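Local coordinates for contact-dependent inhibitor A (Enterobacter cloacae subsp. cloacae, PDB 4NTQ), which acts as a contact-dependent growth inhibition toxin whose C-terminal region is a ribosomal RNase delivered into target bacteria, here bound by its cognate immunity protein CdiI, at the interface of chains A and B. Residues are numbered along the deposited sequence; one frame, centred on the assembly and turned at random. Chains: chain A, Contact-dependent inhibitor A; chain B, ECL CdiI.

Contact 1: the interface of chains A and B. Residues chain A 178-180, 190-192; chain B 69, 74-76.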
loop_
_atom_site.group_PDB
_atom_site.type_symbol
_atom_site.label_atom_id
_atom_site.label_comp_id
_atom_site.label_asym_id
_atom_site.label_seq_id
_atom_site.Cartn_x
_atom_site.Cartn_y
_atom_site.Cartn_z
ATOM N N ILE A 178 13.929 4.709 5.064
ATOM C CA ILE A 178 13.789 3.273 5.241
ATOM C C ILE A 178 13.475 2.636 3.904
ATOM O O ILE A 178 12.389 2.830 3.365
ATOM C CB ILE A 178 12.660 2.915 6.204
ATOM C CG1 ILE A 178 12.874 3.585 7.562
ATOM C CG2 ILE A 178 12.556 1.401 6.340
ATOM C CD1 ILE A 178 11.719 3.370 8.521
ATOM N N PRO A 179 14.429 1.875 3.359
ATOM C CA PRO A 179 14.230 1.216 2.066
ATOM C C PRO A 179 13.374 -0.025 2.237
ATOM O O PRO A 179 13.379 -0.612 3.317
ATOM C CB PRO A 179 15.647 0.826 1.655
ATOM C CG PRO A 179 16.373 0.662 2.955
ATOM C CD PRO A 179 15.786 1.669 3.894
ATOM N N PRO A 180 12.646 -0.423 1.185
ATOM C CA PRO A 180 11.764 -1.595 1.239
ATOM C C PRO A 180 12.501 -2.912 1.463
ATOM O O PRO A 180 11.893 -3.856 1.968
ATOM C CB PRO A 180 11.079 -1.594 -0.135
ATOM C CG PRO A 180 11.943 -0.732 -0.999
ATOM C CD PRO A 180 12.544 0.296 -0.094
ATOM N N GLN A 190 10.385 1.930 -3.878
ATOM C CA GLN A 190 9.682 2.996 -3.177
ATOM C C GLN A 190 10.046 2.909 -1.717
ATOM O O GLN A 190 9.730 1.928 -1.053
ATOM C CB GLN A 190 8.161 2.878 -3.331
ATOM C CG GLN A 190 7.568 3.543 -4.574
ATOM C CD GLN A 190 6.040 3.433 -4.629
ATOM O OE1 GLN A 190 5.485 2.675 -5.430
ATOM N NE2 GLN A 190 5.359 4.193 -3.773
ATOM N N PRO A 191 10.731 3.935 -1.207
ATOM C CA PRO A 191 11.114 3.873 0.191
ATOM C C PRO A 191 10.093 4.622 1.009
ATOM O O PRO A 191 9.140 5.180 0.487
ATOM C CB PRO A 191 12.407 4.670 0.205
ATOM C CG PRO A 191 12.109 5.778 -0.752
ATOM C CD PRO A 191 11.273 5.144 -1.851
ATOM N N VAL A 192 10.340 4.657 2.304
ATOM C CA VAL A 192 9.496 5.343 3.244
ATOM C C VAL A 192 10.460 6.193 4.090
ATOM O O VAL A 192 11.563 5.743 4.399
ATOM C CB VAL A 192 8.742 4.281 4.081
ATOM C CG1 VAL A 192 8.669 4.660 5.508
ATOM C CG2 VAL A 192 7.364 4.004 3.504
ATOM N N TYR B 69 8.601 -8.418 -1.627
ATOM C CA TYR B 69 9.972 -8.779 -1.917
ATOM C C TYR B 69 10.226 -10.068 -1.197
ATOM O O TYR B 69 9.317 -10.598 -0.551
ATOM C CB TYR B 69 10.915 -7.688 -1.434
ATOM C CG TYR B 69 10.692 -6.372 -2.140
ATOM C CD1 TYR B 69 9.815 -5.420 -1.623
ATOM C CD2 TYR B 69 11.341 -6.088 -3.340
ATOM C CE1 TYR B 69 9.608 -4.215 -2.275
ATOM C CE2 TYR B 69 11.142 -4.890 -3.998
ATOM C CZ TYR B 69 10.281 -3.958 -3.467
ATOM O OH TYR B 69 10.083 -2.766 -4.130
ATOM N N THR B 74 12.704 -8.263 3.428
ATOM C CA THR B 74 11.694 -7.213 3.331
ATOM C C THR B 74 11.565 -6.395 4.613
ATOM O O THR B 74 11.451 -6.953 5.698
ATOM C CB THR B 74 10.321 -7.815 2.988
ATOM O OG1 THR B 74 10.413 -8.550 1.762
ATOM C CG2 THR B 74 9.287 -6.731 2.831
ATOM N N ASN B 75 11.580 -5.073 4.485
ATOM C CA ASN B 75 11.349 -4.191 5.628
ATOM C C ASN B 75 9.885 -3.814 5.827
ATOM O O ASN B 75 9.434 -3.640 6.961
ATOM C CB ASN B 75 12.186 -2.919 5.512
ATOM C CG ASN B 75 13.587 -3.110 6.017
ATOM O OD1 ASN B 75 13.821 -3.876 6.958
ATOM N ND2 ASN B 75 14.537 -2.428 5.392
ATOM N N PHE B 76 9.156 -3.672 4.722
ATOM C CA PHE B 76 7.739 -3.308 4.758
ATOM C C PHE B 76 7.069 -3.522 3.399
ATOM O O PHE B 76 7.734 -3.543 2.376
ATOM C CB PHE B 76 7.578 -1.845 5.156
ATOM C CG PHE B 76 8.210 -0.878 4.184
ATOM C CD1 PHE B 76 7.486 -0.372 3.114
ATOM C CD2 PHE B 76 9.513 -0.461 4.355
ATOM C CE1 PHE B 76 8.059 0.521 2.230
ATOM C CE2 PHE B 76 10.091 0.433 3.486
ATOM C CZ PHE B 76 9.365 0.922 2.416
#
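B:Phe76 pushes its ring into a pocket of the toxin lined by A:Ile178, A:Pro180, A:Pro191 and A:Val192, an example of an aromatic anchor flanked by hydrogen bonds to backbone carbonyls. The apolar contacts run around the ring. CE2 lies 3.5 Å from CA of A:Pro180, whose side chain runs alongside the phenyl group and points the same way. The side chains of A:Ile178 and A:Val192 cross it obliquely, each presenting CG2, the valine methyl 3.8 Å from CE1. The ring gets there with CG set between the backbone N and the carbonyl carbon (chi1 62°). B:Tyr69 packs against the same proline, its CE1 3.7 Å from CB of A:Pro180.

The polar part includes hydrogen bonds from B:Asn75 to toxin carbonyls. Its backbone N donates to O of A:Pro180 at 2.8 Å. Its side-chain ND2 reaches O of A:Pro179 at 3.0 Å, with the acceptor in the amide plane and the bond nearly straight (166° at H). One asparagine thus caps two successive backbone carbonyls.

In the toxin the site spans the end of strand 176-178, the loop after it and the approach to strand 192-194; in CdiI, the start of strand 76-85, the loop before it, and B:Tyr69 ahead of the 3-10 helix 71-73.

Contact 2: the interface of chains A and B. Residues chain A 205, 214, 222, 235; chain B 28-30, 80, 93, 127, 129.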
loop_
_atom_site.group_PDB
_atom_site.type_symbol
_atom_site.label_atom_id
_atom_site.label_comp_id
_atom_site.label_asym_id
_atom_site.label_seq_id
_atom_site.Cartn_x
_atom_site.Cartn_y
_atom_site.Cartn_z
ATOM N N ASP A 205 0.750 9.880 -7.415
ATOM C CA ASP A 205 -0.596 9.758 -7.972
ATOM C C ASP A 205 -0.811 10.536 -9.276
ATOM O O ASP A 205 -0.011 11.402 -9.635
ATOM C CB ASP A 205 -1.639 10.147 -6.919
ATOM C CG ASP A 205 -3.004 9.566 -7.211
ATOM O OD1 ASP A 205 -3.979 9.990 -6.552
ATOM O OD2 ASP A 205 -3.107 8.691 -8.103
ATOM N N LYS A 214 2.223 11.147 0.731
ATOM C CA LYS A 214 1.252 10.342 1.467
ATOM C C LYS A 214 1.901 10.070 2.811
ATOM O O LYS A 214 3.104 9.826 2.870
ATOM C CB LYS A 214 0.956 9.030 0.735
ATOM C CG LYS A 214 0.494 9.230 -0.703
ATOM C CD LYS A 214 -0.977 8.908 -0.863
ATOM C CE LYS A 214 -1.468 9.161 -2.294
ATOM N NZ LYS A 214 -2.151 10.486 -2.440
ATOM N N ARG A 222 -2.518 4.803 6.981
ATOM C CA ARG A 222 -2.517 6.034 6.192
ATOM C C ARG A 222 -3.334 7.104 6.887
ATOM O O ARG A 222 -4.494 6.875 7.254
ATOM C CB ARG A 222 -3.101 5.782 4.813
ATOM C CG ARG A 222 -3.059 6.971 3.861
ATOM C CD ARG A 222 -3.304 6.487 2.428
ATOM N NE ARG A 222 -3.686 7.553 1.506
ATOM C CZ ARG A 222 -3.850 7.380 0.193
ATOM N NH1 ARG A 222 -3.655 6.178 -0.349
ATOM N NH2 ARG A 222 -4.210 8.405 -0.577
ATOM N N ASP A 235 -7.847 12.443 2.019
ATOM C CA ASP A 235 -7.435 11.110 2.439
ATOM C C ASP A 235 -6.245 10.627 1.601
ATOM O O ASP A 235 -5.476 9.799 2.073
ATOM C CB ASP A 235 -8.605 10.124 2.338
ATOM C CG ASP A 235 -9.583 10.259 3.489
ATOM O OD1 ASP A 235 -9.644 11.355 4.091
ATOM O OD2 ASP A 235 -10.282 9.264 3.797
ATOM N N TYR B 28 -13.237 6.327 -6.427
ATOM C CA TYR B 28 -11.836 6.625 -6.175
ATOM C C TYR B 28 -10.902 5.721 -6.985
ATOM O O TYR B 28 -11.150 4.518 -7.142
ATOM C CB TYR B 28 -11.523 6.521 -4.682
ATOM C CG TYR B 28 -10.080 6.811 -4.314
ATOM C CD1 TYR B 28 -9.633 8.126 -4.155
ATOM C CD2 TYR B 28 -9.161 5.771 -4.117
ATOM C CE1 TYR B 28 -8.307 8.400 -3.808
ATOM C CE2 TYR B 28 -7.835 6.039 -3.768
ATOM C CZ TYR B 28 -7.414 7.355 -3.624
ATOM O OH TYR B 28 -6.102 7.629 -3.279
ATOM N N GLU B 29 -9.840 6.312 -7.521
ATOM C CA GLU B 29 -8.749 5.520 -8.075
ATOM C C GLU B 29 -7.395 6.157 -7.784
ATOM O O GLU B 29 -7.298 7.372 -7.584
ATOM C CB GLU B 29 -8.939 5.249 -9.566
ATOM C CG GLU B 29 -8.342 6.257 -10.485
ATOM C CD GLU B 29 -8.525 5.869 -11.942
ATOM O OE1 GLU B 29 -7.649 5.149 -12.514
ATOM O OE2 GLU B 29 -9.564 6.276 -12.486
ATOM N N GLU B 30 -6.358 5.327 -7.743
ATOM C CA GLU B 30 -5.031 5.785 -7.358
ATOM C C GLU B 30 -4.020 4.940 -8.081
ATOM O O GLU B 30 -4.142 3.719 -8.082
ATOM C CB GLU B 30 -4.817 5.639 -5.844
ATOM C CG GLU B 30 -3.386 5.948 -5.398
ATOM C CD GLU B 30 -3.208 5.931 -3.883
ATOM O OE1 GLU B 30 -4.170 6.261 -3.161
ATOM O OE2 GLU B 30 -2.099 5.597 -3.417
ATOM N N TRP B 80 -3.575 -2.803 0.513
ATOM C CA TRP B 80 -4.902 -2.226 0.607
ATOM C C TRP B 80 -5.745 -3.267 1.318
ATOM O O TRP B 80 -5.737 -4.441 0.937
ATOM C CB TRP B 80 -5.434 -1.843 -0.776
ATOM C CG TRP B 80 -4.669 -0.631 -1.311
ATOM C CD1 TRP B 80 -3.406 -0.628 -1.823
ATOM C CD2 TRP B 80 -5.099 0.743 -1.302
ATOM N NE1 TRP B 80 -3.031 0.654 -2.156
ATOM C CE2 TRP B 80 -4.052 1.511 -1.852
ATOM C CE3 TRP B 80 -6.274 1.395 -0.891
ATOM C CZ2 TRP B 80 -4.139 2.896 -2.005
ATOM C CZ3 TRP B 80 -6.361 2.767 -1.046
ATOM C CH2 TRP B 80 -5.296 3.505 -1.591
ATOM N N ASN B 93 -5.515 1.857 3.459
ATOM C CA ASN B 93 -4.246 1.696 2.780
ATOM C C ASN B 93 -3.215 1.697 3.876
ATOM O O ASN B 93 -2.961 2.729 4.497
ATOM C CB ASN B 93 -4.045 2.868 1.796
ATOM C CG ASN B 93 -2.667 2.873 1.125
ATOM O OD1 ASN B 93 -2.120 3.947 0.841
ATOM N ND2 ASN B 93 -2.108 1.680 0.855
ATOM N N SER B 127 -7.240 7.104 6.810
ATOM C CA SER B 127 -7.791 7.205 5.471
ATOM C C SER B 127 -8.652 5.977 5.179
ATOM O O SER B 127 -8.285 4.859 5.518
ATOM C CB SER B 127 -6.676 7.352 4.438
ATOM O OG SER B 127 -5.992 8.593 4.553
ATOM N N TRP B 129 -11.927 4.355 2.321
ATOM C CA TRP B 129 -12.849 4.487 1.202
ATOM C C TRP B 129 -13.863 3.348 1.308
ATOM O O TRP B 129 -13.678 2.419 2.097
ATOM C CB TRP B 129 -12.083 4.398 -0.127
ATOM C CG TRP B 129 -11.061 5.505 -0.352
ATOM C CD1 TRP B 129 -11.208 6.601 -1.158
ATOM C CD2 TRP B 129 -9.744 5.605 0.217
ATOM N NE1 TRP B 129 -10.074 7.380 -1.117
ATOM C CE2 TRP B 129 -9.158 6.788 -0.288
ATOM C CE3 TRP B 129 -9.007 4.814 1.097
ATOM C CZ2 TRP B 129 -7.867 7.199 0.064
ATOM C CZ3 TRP B 129 -7.725 5.227 1.455
ATOM C CH2 TRP B 129 -7.165 6.406 0.932
#
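The guanidinium of A:Arg222 has CH2 of B:Trp129 over the centre of one face, 3.5 Å from CZ, while CD of A:Lys214 lies toward the rim of the opposite face. The indole meets it edge-on, the planes 69° apart. B:Trp129 in turn sets NE1 over the centre of the B:Tyr28 ring, forming a wall beside the arginine, and CH2 of B:Trp80 lies 3.4 Å from NH1 of A:Arg222. At the guanidinium edge, in plane, sits OE1 of B:Glu30, whose syn lone pair takes the salt bridge from NH1 at 2.9 Å. NH1 also donates to the amide oxygen OD1 of B:Asn93 at 3.0 Å, from above the carbonyl plane. The arginine reaches both with CG anti to its backbone N (chi1 -176°) and an extended chain.

NE donates to O of A:Asp235 at 2.9 Å, a bond within the toxin that would help to fix the guanidinium's rotation. This O, part of the chain-end carboxylate, also accepts from OG of B:Ser127 at 2.8 Å. N of B:Ser127 donates to O of A:Arg222 at 2.8 Å. The partner hides 86 Å² of A:Arg222, an example of an arginine gripped by side-chain and backbone bonds.

A:Arg222 opens toxin strand 222-226 and projects onto CdiI strands 28-35, 76-85, 88-97 and 129-132 and the loop before 129-132.

Contact 3: the interface of chains A and B. Residues chain A 192, 201, 216, 220-222; chain B 78, 93-95, 97.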
loop_
_atom_site.group_PDB
_atom_site.type_symbol
_atom_site.label_atom_id
_atom_site.label_comp_id
_atom_site.label_asym_id
_atom_site.label_seq_id
_atom_site.Cartn_x
_atom_site.Cartn_y
_atom_site.Cartn_z
ATOM N N VAL A 192 10.340 4.657 2.304
ATOM C CA VAL A 192 9.496 5.343 3.244
ATOM C C VAL A 192 10.460 6.193 4.090
ATOM O O VAL A 192 11.563 5.743 4.399
ATOM C CB VAL A 192 8.742 4.281 4.081
ATOM C CG1 VAL A 192 8.669 4.660 5.508
ATOM C CG2 VAL A 192 7.364 4.004 3.504
ATOM N N THR A 201 5.945 9.038 2.006
ATOM C CA THR A 201 6.471 8.637 0.705
ATOM C C THR A 201 5.920 9.633 -0.270
ATOM O O THR A 201 4.814 10.133 -0.070
ATOM C CB THR A 201 5.957 7.271 0.206
ATOM O OG1 THR A 201 4.529 7.304 0.091
ATOM C CG2 THR A 201 6.344 6.178 1.125
ATOM N N PHE A 216 1.886 7.990 6.655
ATOM C CA PHE A 216 1.386 6.863 7.428
ATOM C C PHE A 216 1.769 7.024 8.898
ATOM O O PHE A 216 2.859 7.503 9.214
ATOM C CB PHE A 216 1.936 5.548 6.880
ATOM C CG PHE A 216 1.601 5.306 5.436
ATOM C CD1 PHE A 216 0.544 4.488 5.084
ATOM C CD2 PHE A 216 2.342 5.900 4.431
ATOM C CE1 PHE A 216 0.232 4.263 3.752
ATOM C CE2 PHE A 216 2.044 5.672 3.095
ATOM C CZ PHE A 216 0.987 4.851 2.759
ATOM N N GLY A 220 1.708 2.487 10.585
ATOM C CA GLY A 220 1.578 2.281 9.154
ATOM C C GLY A 220 0.175 2.487 8.611
ATOM O O GLY A 220 -0.119 2.120 7.472
ATOM N N LYS A 221 -0.707 3.054 9.427
ATOM C CA LYS A 221 -2.028 3.432 8.938
ATOM C C LYS A 221 -1.888 4.732 8.152
ATOM O O LYS A 221 -1.209 5.663 8.605
ATOM C CB LYS A 221 -2.990 3.646 10.099
ATOM C CG LYS A 221 -3.104 2.485 11.067
ATOM C CD LYS A 221 -4.187 1.500 10.652
ATOM C CE LYS A 221 -4.413 0.466 11.742
ATOM N NZ LYS A 221 -4.765 1.113 13.029
ATOM N N ARG A 222 -2.518 4.803 6.981
ATOM C CA ARG A 222 -2.517 6.034 6.192
ATOM C C ARG A 222 -3.334 7.104 6.887
ATOM O O ARG A 222 -4.494 6.875 7.254
ATOM C CB ARG A 222 -3.101 5.782 4.813
ATOM C CG ARG A 222 -3.059 6.971 3.861
ATOM C CD ARG A 222 -3.304 6.487 2.428
ATOM N NE ARG A 222 -3.686 7.553 1.506
ATOM C CZ ARG A 222 -3.850 7.380 0.193
ATOM N NH1 ARG A 222 -3.655 6.178 -0.349
ATOM N NH2 ARG A 222 -4.210 8.405 -0.577
ATOM N N PHE B 78 3.369 -2.385 1.069
ATOM C CA PHE B 78 2.129 -1.624 0.981
ATOM C C PHE B 78 0.986 -2.579 0.746
ATOM O O PHE B 78 1.116 -3.540 -0.016
ATOM C CB PHE B 78 2.178 -0.580 -0.137
ATOM C CG PHE B 78 3.149 0.532 0.119
ATOM C CD1 PHE B 78 2.756 1.663 0.809
ATOM C CD2 PHE B 78 4.455 0.436 -0.319
ATOM C CE1 PHE B 78 3.646 2.685 1.046
ATOM C CE2 PHE B 78 5.354 1.455 -0.078
ATOM C CZ PHE B 78 4.949 2.581 0.608
ATOM N N ASN B 93 -5.515 1.857 3.459
ATOM C CA ASN B 93 -4.246 1.696 2.780
ATOM C C ASN B 93 -3.215 1.697 3.876
ATOM O O ASN B 93 -2.961 2.729 4.497
ATOM C CB ASN B 93 -4.045 2.868 1.796
ATOM C CG ASN B 93 -2.667 2.873 1.125
ATOM O OD1 ASN B 93 -2.120 3.947 0.841
ATOM N ND2 ASN B 93 -2.108 1.680 0.855
ATOM N N ASN B 94 -2.662 0.523 4.161
ATOM C CA ASN B 94 -1.815 0.358 5.341
ATOM C C ASN B 94 -0.476 -0.171 4.946
ATOM O O ASN B 94 -0.379 -1.029 4.065
ATOM C CB ASN B 94 -2.475 -0.579 6.374
ATOM C CG ASN B 94 -3.805 -0.042 6.875
ATOM O OD1 ASN B 94 -4.079 1.160 6.776
ATOM N ND2 ASN B 94 -4.640 -0.923 7.414
ATOM N N VAL B 95 0.564 0.361 5.574
ATOM C CA VAL B 95 1.907 -0.166 5.399
ATOM C C VAL B 95 2.173 -1.167 6.504
ATOM O O VAL B 95 2.029 -0.838 7.686
ATOM C CB VAL B 95 2.959 0.933 5.504
ATOM C CG1 VAL B 95 4.340 0.334 5.480
ATOM C CG2 VAL B 95 2.792 1.923 4.388
ATOM N N PHE B 97 4.847 -3.057 8.572
ATOM C CA PHE B 97 6.266 -3.031 8.918
ATOM C C PHE B 97 6.768 -4.386 9.384
ATOM O O PHE B 97 6.160 -5.014 10.239
ATOM C CB PHE B 97 6.538 -1.977 9.986
ATOM C CG PHE B 97 6.541 -0.585 9.452
ATOM C CD1 PHE B 97 7.574 -0.151 8.642
ATOM C CD2 PHE B 97 5.511 0.286 9.744
ATOM C CE1 PHE B 97 7.580 1.134 8.133
ATOM C CE2 PHE B 97 5.510 1.569 9.236
ATOM C CZ PHE B 97 6.541 1.994 8.432
#
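B:Val95 sets its CG2 methyl over the centre of the A:Phe216 ring, 3.5 Å from the ring centroid, and this CH-pi contact is the tight part of the patch. The methyl stands anti to the carbonyl carbon of its own residue (CG1 at chi1 173°), which directs it at the toxin ring. B:Phe78 comes to the same phenylalanine from another direction. The two side chains cross at about a right angle, with CE1 of B:Phe78 3.8 Å from CZ of A:Phe216 and the CE2 corner of A:Phe216 in the plane of the B:Phe78 ring. The far end of B:Phe78 meets methyl groups: its CZ lies 3.9 Å from CG2 of A:Thr201, tip to tip, and a similar distance from CG2 of A:Val192.

Side-chain packing is looser toward A:Gly220 and A:Lys221, though the backbone is tightly tied there. CE2 of B:Phe97 lies 4.0 Å from CA of A:Gly220. The aliphatic chain of A:Lys221 runs alongside B:Asn94 and points the same way, its CD 4.1 Å from CG of the amide. N of B:Val95 donates to O of A:Gly220 at 2.7 Å, and A:Lys221 pairs with B:Asn94 in an antiparallel beta bridge.

The patch thus joins the loop between toxin strands 213-216 and 222-226 to CdiI strand 88-97, while toxin strands 192-194 and 199-202 pack on B:Phe78 of strand 76-85: a local antiparallel bridge beside an apolar cluster.

Contact 4: the interface of chains A and B. Residues chain A 221-224, 232, 235; chain B 94, 125-127.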
loop_
_atom_site.group_PDB
_atom_site.type_symbol
_atom_site.label_atom_id
_atom_site.label_comp_id
_atom_site.label_asym_id
_atom_site.label_seq_id
_atom_site.Cartn_x
_atom_site.Cartn_y
_atom_site.Cartn_z
ATOM N N LYS A 221 -0.707 3.054 9.427
ATOM C CA LYS A 221 -2.028 3.432 8.938
ATOM C C LYS A 221 -1.888 4.732 8.152
ATOM O O LYS A 221 -1.209 5.663 8.605
ATOM C CB LYS A 221 -2.990 3.646 10.099
ATOM C CG LYS A 221 -3.104 2.485 11.067
ATOM C CD LYS A 221 -4.187 1.500 10.652
ATOM C CE LYS A 221 -4.413 0.466 11.742
ATOM N NZ LYS A 221 -4.765 1.113 13.029
ATOM N N ARG A 222 -2.518 4.803 6.981
ATOM C CA ARG A 222 -2.517 6.034 6.192
ATOM C C ARG A 222 -3.334 7.104 6.887
ATOM O O ARG A 222 -4.494 6.875 7.254
ATOM C CB ARG A 222 -3.101 5.782 4.813
ATOM C CG ARG A 222 -3.059 6.971 3.861
ATOM C CD ARG A 222 -3.304 6.487 2.428
ATOM N NE ARG A 222 -3.686 7.553 1.506
ATOM C CZ ARG A 222 -3.850 7.380 0.193
ATOM N NH1 ARG A 222 -3.655 6.178 -0.349
ATOM N NH2 ARG A 222 -4.210 8.405 -0.577
ATOM N N ILE A 223 -2.732 8.271 7.075
ATOM C CA ILE A 223 -3.431 9.371 7.734
ATOM C C ILE A 223 -3.467 10.619 6.869
ATOM O O ILE A 223 -3.567 11.742 7.380
ATOM C CB ILE A 223 -2.867 9.693 9.134
ATOM C CG1 ILE A 223 -1.358 9.916 9.078
ATOM C CG2 ILE A 223 -3.214 8.583 10.115
ATOM C CD1 ILE A 223 -0.769 10.446 10.406
ATOM N N GLY A 224 -3.374 10.409 5.556
ATOM C CA GLY A 224 -3.692 11.454 4.600
ATOM C C GLY A 224 -2.771 11.664 3.408
ATOM O O GLY A 224 -1.622 11.214 3.378
ATOM N N ARG A 232 -2.418 18.701 5.143
ATOM C CA ARG A 232 -3.353 17.679 4.710
ATOM C C ARG A 232 -4.287 18.212 3.646
ATOM O O ARG A 232 -4.857 19.292 3.789
ATOM C CB ARG A 232 -4.181 17.197 5.904
ATOM C CG ARG A 232 -4.836 15.850 5.708
ATOM C CD ARG A 232 -5.780 15.534 6.857
ATOM N NE ARG A 232 -6.249 14.159 6.797
ATOM C CZ ARG A 232 -7.236 13.748 6.009
ATOM N NH1 ARG A 232 -7.857 14.606 5.220
ATOM N NH2 ARG A 232 -7.598 12.474 6.008
ATOM N N ASP A 235 -7.847 12.443 2.019
ATOM C CA ASP A 235 -7.435 11.110 2.439
ATOM C C ASP A 235 -6.245 10.627 1.601
ATOM O O ASP A 235 -5.476 9.799 2.073
ATOM C CB ASP A 235 -8.605 10.124 2.338
ATOM C CG ASP A 235 -9.583 10.259 3.489
ATOM O OD1 ASP A 235 -9.644 11.355 4.091
ATOM O OD2 ASP A 235 -10.282 9.264 3.797
ATOM N N ASN B 94 -2.662 0.523 4.161
ATOM C CA ASN B 94 -1.815 0.358 5.341
ATOM C C ASN B 94 -0.476 -0.171 4.946
ATOM O O ASN B 94 -0.379 -1.029 4.065
ATOM C CB ASN B 94 -2.475 -0.579 6.374
ATOM C CG ASN B 94 -3.805 -0.042 6.875
ATOM O OD1 ASN B 94 -4.079 1.160 6.776
ATOM N ND2 ASN B 94 -4.640 -0.923 7.414
ATOM N N LYS B 125 -7.599 11.036 11.595
ATOM C CA LYS B 125 -8.469 10.194 10.796
ATOM C C LYS B 125 -7.642 9.198 9.991
ATOM O O LYS B 125 -6.668 9.564 9.341
ATOM C CB LYS B 125 -9.354 11.023 9.871
ATOM C CG LYS B 125 -10.146 10.174 8.891
ATOM C CD LYS B 125 -10.876 11.028 7.878
ATOM C CE LYS B 125 -11.498 10.173 6.786
ATOM N NZ LYS B 125 -12.447 10.973 5.974
ATOM N N ILE B 126 -8.012 7.928 10.077
ATOM C CA ILE B 126 -7.412 6.916 9.228
ATOM C C ILE B 126 -8.054 7.057 7.855
ATOM O O ILE B 126 -9.274 7.151 7.747
ATOM C CB ILE B 126 -7.680 5.508 9.765
ATOM C CG1 ILE B 126 -7.221 5.401 11.225
ATOM C CG2 ILE B 126 -7.012 4.451 8.880
ATOM C CD1 ILE B 126 -5.752 5.447 11.366
ATOM N N SER B 127 -7.240 7.104 6.810
ATOM C CA SER B 127 -7.791 7.205 5.471
ATOM C C SER B 127 -8.652 5.977 5.179
ATOM O O SER B 127 -8.285 4.859 5.518
ATOM C CB SER B 127 -6.676 7.352 4.438
ATOM O OG SER B 127 -5.992 8.593 4.553
HETATM O O HOH W 1 -6.505 10.333 6.573
#
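The CdiI loop carrying B:Lys125, B:Ile126 and B:Ser127, which leads into strand 129-132, lies against the start of toxin strand 222-226 and against strand 232-234 with the C-terminal A:Asp235 beyond it. Alongside, A:Lys221, in the loop before strand 222-226, bridges to B:Asn94 of strand 88-97. The site illustrates how an interface can combine apolar, charged and water-mediated contacts.

The apolar share falls to B:Ile126, whose CD1 methyl packs 3.5 Å from CB of A:Lys221, the two side chains crossing near the root of the lysine. CG1 of the isoleucine is anti to its own carbonyl carbon (chi1 -54°), and a bend at chi2 brings the methyl to this place.

The charged share is arranged around the side-chain carboxylate of A:Asp235. B:Lys125 extends fully beyond CG and passes across it at about a right angle. Its NZ forms a salt bridge with OD1 at 3.4 Å, and as a hydrogen bond this is weak. Within the toxin, NH2 of A:Arg232 makes a nearly straight bond (171° at H) to the same OD1 at 3.0 Å. The oxygen lies in the guanidinium plane but is approached from above the plane of the carboxylate. The acid may offset the repulsion between NH2 of A:Arg232 and NZ of B:Lys125, 5.1 Å apart.

One water links both chains: it lies 2.9 Å from O of B:Lys125 and 2.7 Å from the hydroxyl OG of B:Ser127, and also joins NH2 of A:Arg232.

The four contacts lie along one interface between toxin and immunity protein. Contacts 2, 3 and 4 are close neighbours, with C-alpha centres about 8 to 10 Å apart, and A:Arg222 belongs to all three. A:Asp235 and B:Ser127 join contacts 2 and 4, A:Lys221 and B:Asn94 join contacts 3 and 4, and B:Asn93 joins contacts 2 and 3. Contact 1 shares A:Val192 with contact 3; its C-alpha centre lies about 11 Å from that of contact 3 and about 19 Å from those of contacts 2 and 4. CdiI therefore engages separate toxin segments together, which may favour specific neutralisation.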